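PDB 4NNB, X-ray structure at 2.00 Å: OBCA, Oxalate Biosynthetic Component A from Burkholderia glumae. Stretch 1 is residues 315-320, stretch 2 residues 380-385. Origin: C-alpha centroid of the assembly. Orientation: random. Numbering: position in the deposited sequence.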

ATOM      1  N   ALA A 315      -5.482  20.581   4.719  1.00 20.31           N
ATOM      2  CA  ALA A 315      -4.201  19.983   5.079  1.00 22.77           C
ATOM      3  C   ALA A 315      -4.424  18.532   5.499  1.00 21.68           C
ATOM      4  O   ALA A 315      -5.415  18.217   6.169  1.00 22.47           O
ATOM      5  CB  ALA A 315      -3.548  20.761   6.213  1.00 22.53           C
ATOM      6  N   VAL A 316      -3.519  17.645   5.098  1.00 23.65           N
ATOM      7  CA  VAL A 316      -3.605  16.241   5.513  1.00 20.29           C
ATOM      8  C   VAL A 316      -2.468  16.009   6.505  1.00 23.37           C
ATOM      9  O   VAL A 316      -1.305  16.103   6.141  1.00 22.57           O
ATOM     10  CB  VAL A 316      -3.489  15.285   4.308  1.00 23.21           C
ATOM     11  CG1 VAL A 316      -3.503  13.826   4.773  1.00 23.02           C
ATOM     12  CG2 VAL A 316      -4.645  15.511   3.340  1.00 22.04           C
ATOM     13  N   VAL A 317      -2.812  15.758   7.765  1.00 21.64           N
ATOM     14  CA  VAL A 317      -1.815  15.683   8.823  1.00 22.69           C
ATOM     15  C   VAL A 317      -1.910  14.316   9.494  1.00 28.31           C
ATOM     16  O   VAL A 317      -2.642  14.149  10.479  1.00 26.17           O
ATOM     17  CB  VAL A 317      -2.029  16.792   9.881  1.00 23.42           C
ATOM     18  CG1 VAL A 317      -0.845  16.824  10.854  1.00 29.04           C
ATOM     19  CG2 VAL A 317      -2.223  18.178   9.205  1.00 22.03           C
ATOM     20  N   PHE A 318      -1.195  13.336   8.941  1.00 24.53           N
ATOM     21  CA  PHE A 318      -1.225  11.971   9.475  1.00 26.03           C
ATOM     22  C   PHE A 318      -0.668  11.944  10.896  1.00 28.87           C
ATOM     23  O   PHE A 318       0.396  12.508  11.154  1.00 27.53           O
ATOM     24  CB  PHE A 318      -0.356  11.040   8.624  1.00 23.86           C
ATOM     25  CG  PHE A 318      -0.815  10.882   7.200  1.00 25.95           C
ATOM     26  CD1 PHE A 318      -0.193  11.588   6.179  1.00 28.10           C
ATOM     27  CD2 PHE A 318      -1.842  10.009   6.876  1.00 26.55           C
ATOM     28  CE1 PHE A 318      -0.601  11.436   4.857  1.00 27.67           C
ATOM     29  CE2 PHE A 318      -2.253   9.850   5.550  1.00 28.47           C
ATOM     30  CZ  PHE A 318      -1.631  10.570   4.546  1.00 23.00           C
ATOM     31  N   GLN A 319      -1.357  11.270  11.811  1.00 30.82           N
ATOM     32  CA  GLN A 319      -0.805  11.099  13.157  1.00 31.92           C
ATOM     33  C   GLN A 319       0.539  10.395  13.098  1.00 33.00           C
ATOM     34  O   GLN A 319       1.435  10.703  13.880  1.00 34.77           O
ATOM     35  CB  GLN A 319      -1.780  10.361  14.073  1.00 28.15           C
ATOM     36  CG  GLN A 319      -3.031  11.179  14.399  1.00 27.48           C
ATOM     37  CD  GLN A 319      -3.720  10.700  15.657  1.00 35.05           C
ATOM     38  OE1 GLN A 319      -3.087  10.102  16.531  1.00 33.53           O
ATOM     39  NE2 GLN A 319      -5.022  10.950  15.757  1.00 28.13           N
ATOM     40  N   GLY A 320       0.703   9.497  12.130  1.00 32.72           N
ATOM     41  CA  GLY A 320       1.975   8.809  11.949  1.00 36.32           C
ATOM     42  C   GLY A 320       3.084   9.642  11.312  1.00 37.82           C
ATOM     43  O   GLY A 320       4.185   9.136  11.086  1.00 41.95           O
ATOM     44  N   GLY A 380      -9.869   4.568   8.853  1.00 26.46           N
ATOM     45  CA  GLY A 380      -8.992   3.756   9.684  1.00 27.90           C
ATOM     46  C   GLY A 380      -7.575   4.270   9.784  1.00 31.57           C
ATOM     47  O   GLY A 380      -6.720   3.641  10.419  1.00 29.98           O
ATOM     48  N   VAL A 381      -7.312   5.406   9.147  1.00 25.10           N
ATOM     49  CA  VAL A 381      -5.992   6.023   9.224  1.00 28.26           C
ATOM     50  C   VAL A 381      -6.080   7.229  10.163  1.00 29.65           C
ATOM     51  O   VAL A 381      -6.827   8.176   9.887  1.00 26.92           O
ATOM     52  CB  VAL A 381      -5.503   6.468   7.827  1.00 26.96           C
ATOM     53  CG1 VAL A 381      -4.140   7.168   7.915  1.00 27.42           C
ATOM     54  CG2 VAL A 381      -5.418   5.270   6.896  1.00 27.81           C
ATOM     55  N   ASP A 382      -5.331   7.193  11.266  1.00 25.57           N
ATOM     56  CA  ASP A 382      -5.423   8.243  12.287  1.00 26.65           C
ATOM     57  C   ASP A 382      -4.933   9.598  11.757  1.00 28.20           C
ATOM     58  O   ASP A 382      -3.864   9.684  11.149  1.00 27.06           O
ATOM     59  CB  ASP A 382      -4.650   7.860  13.557  1.00 25.32           C
ATOM     60  CG  ASP A 382      -5.166   6.571  14.210  1.00 31.07           C
ATOM     61  OD1 ASP A 382      -6.287   6.112  13.908  1.00 29.23           O
ATOM     62  OD2 ASP A 382      -4.443   6.028  15.061  1.00 30.57           O
ATOM     63  N   GLN A 383      -5.712  10.648  12.009  1.00 28.02           N
ATOM     64  CA  GLN A 383      -5.427  11.984  11.474  1.00 25.46           C
ATOM     65  C   GLN A 383      -5.453  13.037  12.566  1.00 29.04           C
ATOM     66  O   GLN A 383      -6.146  12.870  13.577  1.00 27.41           O
ATOM     67  CB  GLN A 383      -6.480  12.348  10.411  1.00 23.20           C
ATOM     68  CG  GLN A 383      -6.484  11.393   9.197  1.00 27.25           C
ATOM     69  CD  GLN A 383      -5.299  11.616   8.267  1.00 25.48           C
ATOM     70  OE1 GLN A 383      -4.592  12.617   8.374  1.00 26.61           O
ATOM     71  NE2 GLN A 383      -5.078  10.683   7.353  1.00 25.83           N
ATOM     72  N   TYR A 384      -4.721  14.133  12.353  1.00 24.59           N
ATOM     73  CA  TYR A 384      -4.765  15.267  13.268  1.00 27.11           C
ATOM     74  C   TYR A 384      -5.398  16.455  12.563  1.00 28.40           C
ATOM     75  O   TYR A 384      -5.463  16.496  11.336  1.00 25.66           O
ATOM     76  CB  TYR A 384      -3.350  15.690  13.689  1.00 26.31           C
ATOM     77  CG  TYR A 384      -2.689  14.868  14.787  1.00 31.65           C
ATOM     78  CD1 TYR A 384      -3.400  14.447  15.913  1.00 31.06           C
ATOM     79  CD2 TYR A 384      -1.342  14.532  14.699  1.00 30.59           C
ATOM     80  CE1 TYR A 384      -2.775  13.704  16.921  1.00 32.42           C
ATOM     81  CE2 TYR A 384      -0.718  13.779  15.694  1.00 29.45           C
ATOM     82  CZ  TYR A 384      -1.439  13.379  16.795  1.00 27.39           C
ATOM     83  OH  TYR A 384      -0.813  12.651  17.777  1.00 37.16           O
ATOM     84  N   ARG A 385      -5.856  17.422  13.348  1.00 26.41           N
ATOM     85  CA  ARG A 385      -6.059  18.778  12.846  1.00 28.32           C
ATOM     86  C   ARG A 385      -5.207  19.689  13.731  1.00 28.91           C
ATOM     87  O   ARG A 385      -5.192  19.540  14.957  1.00 28.25           O
ATOM     88  CB  ARG A 385      -7.537  19.180  12.899  1.00 27.29           C
ATOM     89  CG  ARG A 385      -7.811  20.583  12.317  1.00 28.24           C
ATOM     90  CD  ARG A 385      -9.303  20.879  12.240  1.00 33.19           C
ATOM     91  NE  ARG A 385      -9.564  22.231  11.740  1.00 34.16           N
ATOM     92  CZ  ARG A 385     -10.757  22.655  11.346  1.00 35.49           C
ATOM     93  NH1 ARG A 385     -11.790  21.824  11.382  1.00 33.12           N
ATOM     94  NH2 ARG A 385     -10.914  23.896  10.901  1.00 34.88           N
TER
HETATM   95  O   HOH W   1      -5.360  15.244   8.795  1.00 24.25           O
HETATM   96  O   HOH W   2      -1.577   8.112  10.720  1.00 28.90           O

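How do the two backbones hold each other? They meet in a brief antiparallel contact, weakly bonded as a strand on the Val317 side, the touching parts running 98° apart, with Phe318 beside Gln383 at a CA–CA distance of 4.7 Å. Two direct backbone hydrogen bonds tie the segments together. The amide N of Tyr384 donates to Val317 O at 2.8 Å, and the amide N of Gln319 donates to Asp382 O at 3.0 Å; both are close to straight, with angles at the hydrogen of 162° and 167°. Each stretch thus gives one amide and one carbonyl, and the two bonds flank the Phe318–Gln383 pair, whose own backbone groups do not bond to each other.

What do the waters add to the direct bonds? They link Val317 N to Tyr384 O and Gly320 N to Asp382 O, pairs about 4.5 and 4.7 Å apart and too far to bond directly. Water 1 accepts from Val317 N at 2.8 Å and lies 2.8 Å from Tyr384 O, to which it can donate. Water 2 accepts from Gly320 N at 3.0 Å and donates to Asp382 O at 2.8 Å. Asp382 O therefore receives two protons, one directly from Gln319 N and one from the water. The carboxylate of Asp382 takes no part in these bonds; both its oxygens are hydrogen-bonded elsewhere in the structure.

Why does Gln319 have the most area covered by the other stretch? Its side chain reaches across the partner strand. Gln319 NE2 donates to Gln383 O at 3.1 Å, satisfying a carbonyl that the backbone pairing leaves free, while its OE1 is hydrogen-bonded elsewhere. On the way, the aliphatic part lies over one face of the Tyr384 ring: CG of Gln319 sits 3.4 Å from the centroid of that ring, only 4° off the normal, a CH-pi contact in which a polarised C–H meets the pi electrons. The methylene CB of Asp382 adds to the packing, 3.7 Å from Gln319 CD.

Where do the apolar side chains meet? Val317 and Tyr384 project from the same face of the pairing, bringing Val317 CG1 to 3.9 Å from Tyr384 CB. The CA-to-CB bonds of Phe318 and Gln383 instead point away from the opposing stretch, yet the end of the Gln383 side chain comes nearer. The Phe318 ring presents its edge to Val381, with CD2 of Phe318 3.8 Å from CG1 of Val381, a plain van der Waals contact.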